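Local atomic coordinates of glycerate 2-kinase (Pyrococcus horikoshii, PDB entry 1X3L), a protein that catalyses the ATP-dependent phosphorylation of D-glycerate to 2-phosphoglycerate, and can also take GTP, CTP, UTP, ADP or pyrophosphate as phosphate donor. Residues I265-N268 with S269-C272; I193-V197 with V198-L202. One frame throughout, in Å; residues are numbered along the deposited sequence.

Interaction 1: I265-N268 with S269-C272; sequences IASN and SISC
Asn268 O receives Cys272 N at 2.8 Å, a backbone bond of the helix's first turn. One residue earlier, Ser271 N bonds to Ser267 O at 3.0 Å. The amide of Ile270, near the start of the same helix, is taken up by a side chain: Ser267 OG accepts it at 3.1 Å along a nearly straight line, 163°. With OG held between its own backbone N and carbonyl carbon (chi1 67°), the hydroxyl reaches forward over the end of the helix. Replacing Ser267 by an alanine removes the hydroxyl and is likely to leave the Ile270 amide without its capping acceptor. Water 1 bridges the same corner, accepting from Ser267 N at 3.0 Å and donating to Ser271 OG, which also bonds to Ala17 O. Ile270 reaches back to the strand, where its CD1 methyl rests on the peptide group after Ile265, 3.4 Å from Ile265 C. On Asn268, ND2 is spent on Ser427 O and Val425 O; the buried OD1 has no hydrogen-bond partner in the model and lies 3.2 Å from Cys272 SG. The arrangement is a classic serine N-cap, here where strand 260-266, at the edge of a parallel sheet, gives way to helix 268-281.

Interaction 2: I193-V197 with V198-L202; sequences IISDV and VGDNL
Ser195 OG donates to Asp200 OD1 at 2.7 Å, meeting the carboxylate oxygen on its anti side and 25° out of the carboxylate plane. Water 2 gives a second hydrogen to the same oxygen, also at 2.7 Å, and a further one to Ser195 O at 2.9 Å, so that the serine is tied to the aspartate both directly and through solvent. The hydroxyl works in two directions: besides donating, it accepts from Val197 N at 3.2 Å, which makes an ST turn of Ser195 to Val197. Its chi1 of 176° sets OG beside its own carbonyl carbon, on the side where the chain runs on, and there both partners can be reached. What brings Asp200 back to Ser195 is a type II beta turn from Val197 to Asp200, in which Asp200 N bonds to Val197 O at 2.8 Å. Gly199 occupies the third position of the turn with a positive phi, a conformation in which a beta carbon would collide with the carbonyl oxygen of Val198. Farther along the returning chain, Leu202 CD2 meets Ile193 CD1 at 4.0 Å, the two side chains crossing obliquely. Leu264 of strand 260-266 touches the side chains of both Ser195 and Asp200. The CB of Asp196 leaves the backbone on the side away from 198-202, and its side chain lies about 6 Å from that of Lys58, which probably binds substrate by analogy with relatives, and about 5 Å from a bound sulfate.

Overall arrangement
The two interactions illustrate how neighbouring strands of one parallel sheet can end in different ways. Strands 188-194 and 260-266 lie side by side, and probable backbone hydrogen bonds join Ile265 N to Ile193 O and Ser195 N to Ala266 O, with Ala266 CB packed on Ile194 CG1. Just past the sheet, Ser267 CB rests against Asp200 OD2. Interaction 1 is buried, and its serine serves a backbone amide as a helix begins. Interaction 2 is only partly buried; its serine joins a carboxylate to a backbone amide in a loop that doubles back, close to the probable substrate site, whereas interaction 1 lies away from it.

Interaction 1: I265-N268 with S269-C272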
ATOM      1  N   ILE A 265      -8.142   5.309  -2.444  1.00 27.12           N
ATOM      2  CA  ILE A 265      -9.265   4.725  -1.708  1.00 25.83           C
ATOM      3  C   ILE A 265      -8.942   3.722  -0.603  1.00 26.51           C
ATOM      4  O   ILE A 265      -9.838   3.249   0.097  1.00 25.61           O
ATOM      5  CB  ILE A 265     -10.264   4.076  -2.684  1.00 28.00           C
ATOM      6  CG1 ILE A 265      -9.641   2.829  -3.321  1.00 27.97           C
ATOM      7  CG2 ILE A 265     -10.644   5.084  -3.767  1.00 24.65           C
ATOM      8  CD1 ILE A 265     -10.631   1.961  -4.067  1.00 28.98           C
ATOM      9  N   ALA A 266      -7.671   3.380  -0.451  1.00 26.78           N
ATOM     10  CA  ALA A 266      -7.264   2.457   0.604  1.00 25.96           C
ATOM     11  C   ALA A 266      -5.839   2.844   0.924  1.00 26.10           C
ATOM     12  O   ALA A 266      -5.010   2.976   0.022  1.00 26.95           O
ATOM     13  CB  ALA A 266      -7.342   1.003   0.123  1.00 25.51           C
ATOM     14  N   SER A 267      -5.561   3.044   2.206  1.00 25.73           N
ATOM     15  CA  SER A 267      -4.233   3.456   2.641  1.00 26.19           C
ATOM     16  C   SER A 267      -4.153   3.303   4.147  1.00 26.52           C
ATOM     17  O   SER A 267      -5.156   3.052   4.808  1.00 26.57           O
ATOM     18  CB  SER A 267      -4.003   4.926   2.296  1.00 26.49           C
ATOM     19  OG  SER A 267      -4.875   5.750   3.061  1.00 24.77           O
ATOM     20  N   ASN A 268      -2.956   3.469   4.688  1.00 27.20           N
ATOM     21  CA  ASN A 268      -2.771   3.349   6.120  1.00 27.59           C
ATOM     22  C   ASN A 268      -3.640   4.393   6.831  1.00 27.57           C
ATOM     23  O   ASN A 268      -4.310   4.085   7.815  1.00 27.54           O
ATOM     24  CB  ASN A 268      -1.292   3.536   6.460  1.00 27.84           C
ATOM     25  CG  ASN A 268      -0.985   3.190   7.892  1.00 29.72           C
ATOM     26  OD1 ASN A 268      -1.244   3.977   8.796  1.00 29.37           O
ATOM     27  ND2 ASN A 268      -0.443   1.996   8.110  1.00 28.71           N
ATOM     28  N   SER A 269      -3.640   5.621   6.315  1.00 27.32           N
ATOM     29  CA  SER A 269      -4.431   6.704   6.895  1.00 27.56           C
ATOM     30  C   SER A 269      -5.932   6.386   6.902  1.00 27.01           C
ATOM     31  O   SER A 269      -6.629   6.636   7.892  1.00 24.64           O
ATOM     32  CB  SER A 269      -4.197   8.005   6.123  1.00 28.25           C
ATOM     33  OG  SER A 269      -5.032   9.038   6.624  1.00 29.52           O
ATOM     34  N   ILE A 270      -6.427   5.839   5.797  1.00 26.14           N
ATOM     35  CA  ILE A 270      -7.842   5.496   5.711  1.00 26.56           C
ATOM     36  C   ILE A 270      -8.181   4.404   6.724  1.00 27.12           C
ATOM     37  O   ILE A 270      -9.266   4.408   7.314  1.00 28.07           O
ATOM     38  CB  ILE A 270      -8.219   5.067   4.266  1.00 26.93           C
ATOM     39  CG1 ILE A 270      -8.293   6.318   3.377  1.00 25.44           C
ATOM     40  CG2 ILE A 270      -9.554   4.335   4.249  1.00 24.74           C
ATOM     41  CD1 ILE A 270      -8.450   6.018   1.904  1.00 24.41           C
ATOM     42  N   SER A 271      -7.247   3.484   6.949  1.00 25.50           N
ATOM     43  CA  SER A 271      -7.490   2.429   7.926  1.00 26.43           C
ATOM     44  C   SER A 271      -7.418   2.995   9.348  1.00 23.46           C
ATOM     45  O   SER A 271      -8.178   2.580  10.223  1.00 26.43           O
ATOM     46  CB  SER A 271      -6.493   1.274   7.748  1.00 24.29           C
ATOM     47  OG  SER A 271      -6.840   0.480   6.619  1.00 24.56           O
ATOM     48  N   CYS A 272      -6.518   3.948   9.575  1.00 23.58           N
ATOM     49  CA  CYS A 272      -6.395   4.564  10.898  1.00 22.95           C
ATOM     50  C   CYS A 272      -7.658   5.366  11.221  1.00 24.29           C
ATOM     51  O   CYS A 272      -8.094   5.428  12.372  1.00 25.22           O
ATOM     52  CB  CYS A 272      -5.172   5.488  10.951  1.00 25.06           C
ATOM     53  SG  CYS A 272      -3.561   4.621  10.960  1.00 25.54           S
TER
HETATM   54  O   HOH W   1      -7.600   1.604   3.861  1.00 24.60           O

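Interaction 2: I193-V197 with V198-L202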
ATOM      1  N   ILE A 193      -6.906   4.150  -6.457  1.00 25.81           N
ATOM      2  CA  ILE A 193      -5.613   3.614  -6.053  1.00 26.52           C
ATOM      3  C   ILE A 193      -5.550   3.118  -4.606  1.00 26.85           C
ATOM      4  O   ILE A 193      -6.167   3.690  -3.710  1.00 26.86           O
ATOM      5  CB  ILE A 193      -4.522   4.693  -6.238  1.00 23.84           C
ATOM      6  CG1 ILE A 193      -4.610   5.271  -7.652  1.00 23.23           C
ATOM      7  CG2 ILE A 193      -3.139   4.099  -5.991  1.00 22.81           C
ATOM      8  CD1 ILE A 193      -3.772   6.524  -7.867  1.00 23.73           C
ATOM      9  N   ILE A 194      -4.799   2.043  -4.401  1.00 27.11           N
ATOM     10  CA  ILE A 194      -4.589   1.476  -3.075  1.00 27.19           C
ATOM     11  C   ILE A 194      -3.098   1.647  -2.834  1.00 26.78           C
ATOM     12  O   ILE A 194      -2.288   1.267  -3.675  1.00 27.35           O
ATOM     13  CB  ILE A 194      -4.955  -0.019  -3.014  1.00 29.03           C
ATOM     14  CG1 ILE A 194      -6.472  -0.180  -3.152  1.00 29.64           C
ATOM     15  CG2 ILE A 194      -4.472  -0.624  -1.679  1.00 30.70           C
ATOM     16  CD1 ILE A 194      -6.944  -1.619  -3.128  1.00 32.66           C
ATOM     17  N   SER A 195      -2.737   2.222  -1.694  1.00 25.88           N
ATOM     18  CA  SER A 195      -1.338   2.482  -1.398  1.00 27.25           C
ATOM     19  C   SER A 195      -0.677   1.638  -0.322  1.00 27.24           C
ATOM     20  O   SER A 195      -1.145   1.595   0.812  1.00 24.62           O
ATOM     21  CB  SER A 195      -1.160   3.947  -1.017  1.00 26.42           C
ATOM     22  OG  SER A 195       0.182   4.189  -0.650  1.00 26.65           O
ATOM     23  N   ASP A 196       0.427   0.990  -0.688  1.00 28.70           N
ATOM     24  CA  ASP A 196       1.196   0.192   0.258  1.00 31.63           C
ATOM     25  C   ASP A 196       2.514   0.925   0.495  1.00 32.23           C
ATOM     26  O   ASP A 196       3.512   0.333   0.915  1.00 34.11           O
ATOM     27  CB  ASP A 196       1.452  -1.219  -0.294  1.00 35.01           C
ATOM     28  CG  ASP A 196       2.252  -1.213  -1.589  1.00 37.95           C
ATOM     29  OD1 ASP A 196       2.519  -0.119  -2.130  1.00 37.78           O
ATOM     30  OD2 ASP A 196       2.608  -2.314  -2.069  1.00 40.02           O
ATOM     31  N   VAL A 197       2.501   2.227   0.224  1.00 31.10           N
ATOM     32  CA  VAL A 197       3.678   3.073   0.394  1.00 32.62           C
ATOM     33  C   VAL A 197       3.489   4.061   1.550  1.00 32.16           C
ATOM     34  O   VAL A 197       2.530   4.835   1.558  1.00 32.05           O
ATOM     35  CB  VAL A 197       3.965   3.892  -0.893  1.00 33.67           C
ATOM     36  CG1 VAL A 197       5.179   4.797  -0.686  1.00 35.67           C
ATOM     37  CG2 VAL A 197       4.192   2.955  -2.067  1.00 35.23           C
ATOM     38  N   VAL A 198       4.402   4.036   2.515  1.00 30.26           N
ATOM     39  CA  VAL A 198       4.326   4.947   3.649  1.00 31.20           C
ATOM     40  C   VAL A 198       4.407   6.376   3.114  1.00 32.68           C
ATOM     41  O   VAL A 198       5.368   6.733   2.430  1.00 32.40           O
ATOM     42  CB  VAL A 198       5.488   4.710   4.646  1.00 31.71           C
ATOM     43  CG1 VAL A 198       5.459   5.770   5.749  1.00 32.88           C
ATOM     44  CG2 VAL A 198       5.368   3.319   5.264  1.00 31.32           C
ATOM     45  N   GLY A 199       3.398   7.188   3.415  1.00 30.78           N
ATOM     46  CA  GLY A 199       3.396   8.557   2.930  1.00 32.82           C
ATOM     47  C   GLY A 199       2.469   8.728   1.739  1.00 32.95           C
ATOM     48  O   GLY A 199       2.078   9.845   1.400  1.00 33.06           O
ATOM     49  N   ASP A 200       2.138   7.616   1.091  1.00 32.91           N
ATOM     50  CA  ASP A 200       1.227   7.611  -0.053  1.00 33.30           C
ATOM     51  C   ASP A 200       1.594   8.470  -1.264  1.00 34.14           C
ATOM     52  O   ASP A 200       0.731   9.128  -1.848  1.00 33.19           O
ATOM     53  CB  ASP A 200      -0.187   7.983   0.408  1.00 30.60           C
ATOM     54  CG  ASP A 200      -0.725   7.030   1.459  1.00 30.42           C
ATOM     55  OD1 ASP A 200      -0.372   5.833   1.404  1.00 26.54           O
ATOM     56  OD2 ASP A 200      -1.508   7.476   2.330  1.00 31.57           O
ATOM     57  N   ASN A 201       2.866   8.458  -1.646  1.00 36.56           N
ATOM     58  CA  ASN A 201       3.311   9.208  -2.815  1.00 37.25           C
ATOM     59  C   ASN A 201       2.868   8.418  -4.047  1.00 36.37           C
ATOM     60  O   ASN A 201       3.385   7.334  -4.326  1.00 38.12           O
ATOM     61  CB  ASN A 201       4.832   9.372  -2.784  1.00 39.83           C
ATOM     62  CG  ASN A 201       5.387   9.939  -4.076  1.00 43.34           C
ATOM     63  OD1 ASN A 201       4.751  10.761  -4.738  1.00 45.30           O
ATOM     64  ND2 ASN A 201       6.590   9.510  -4.434  1.00 46.14           N
ATOM     65  N   LEU A 202       1.902   8.967  -4.775  1.00 34.76           N
ATOM     66  CA  LEU A 202       1.347   8.315  -5.956  1.00 34.97           C
ATOM     67  C   LEU A 202       2.327   8.111  -7.113  1.00 36.31           C
ATOM     68  O   LEU A 202       2.154   7.198  -7.924  1.00 35.58           O
ATOM     69  CB  LEU A 202       0.126   9.101  -6.443  1.00 34.21           C
ATOM     70  CG  LEU A 202      -0.987   9.322  -5.405  1.00 35.35           C
ATOM     71  CD1 LEU A 202      -2.122  10.132  -6.021  1.00 33.06           C
ATOM     72  CD2 LEU A 202      -1.506   7.976  -4.903  1.00 35.30           C
TER
HETATM   73  O   HOH W   2      -0.743   3.594   2.838  1.00 23.49           O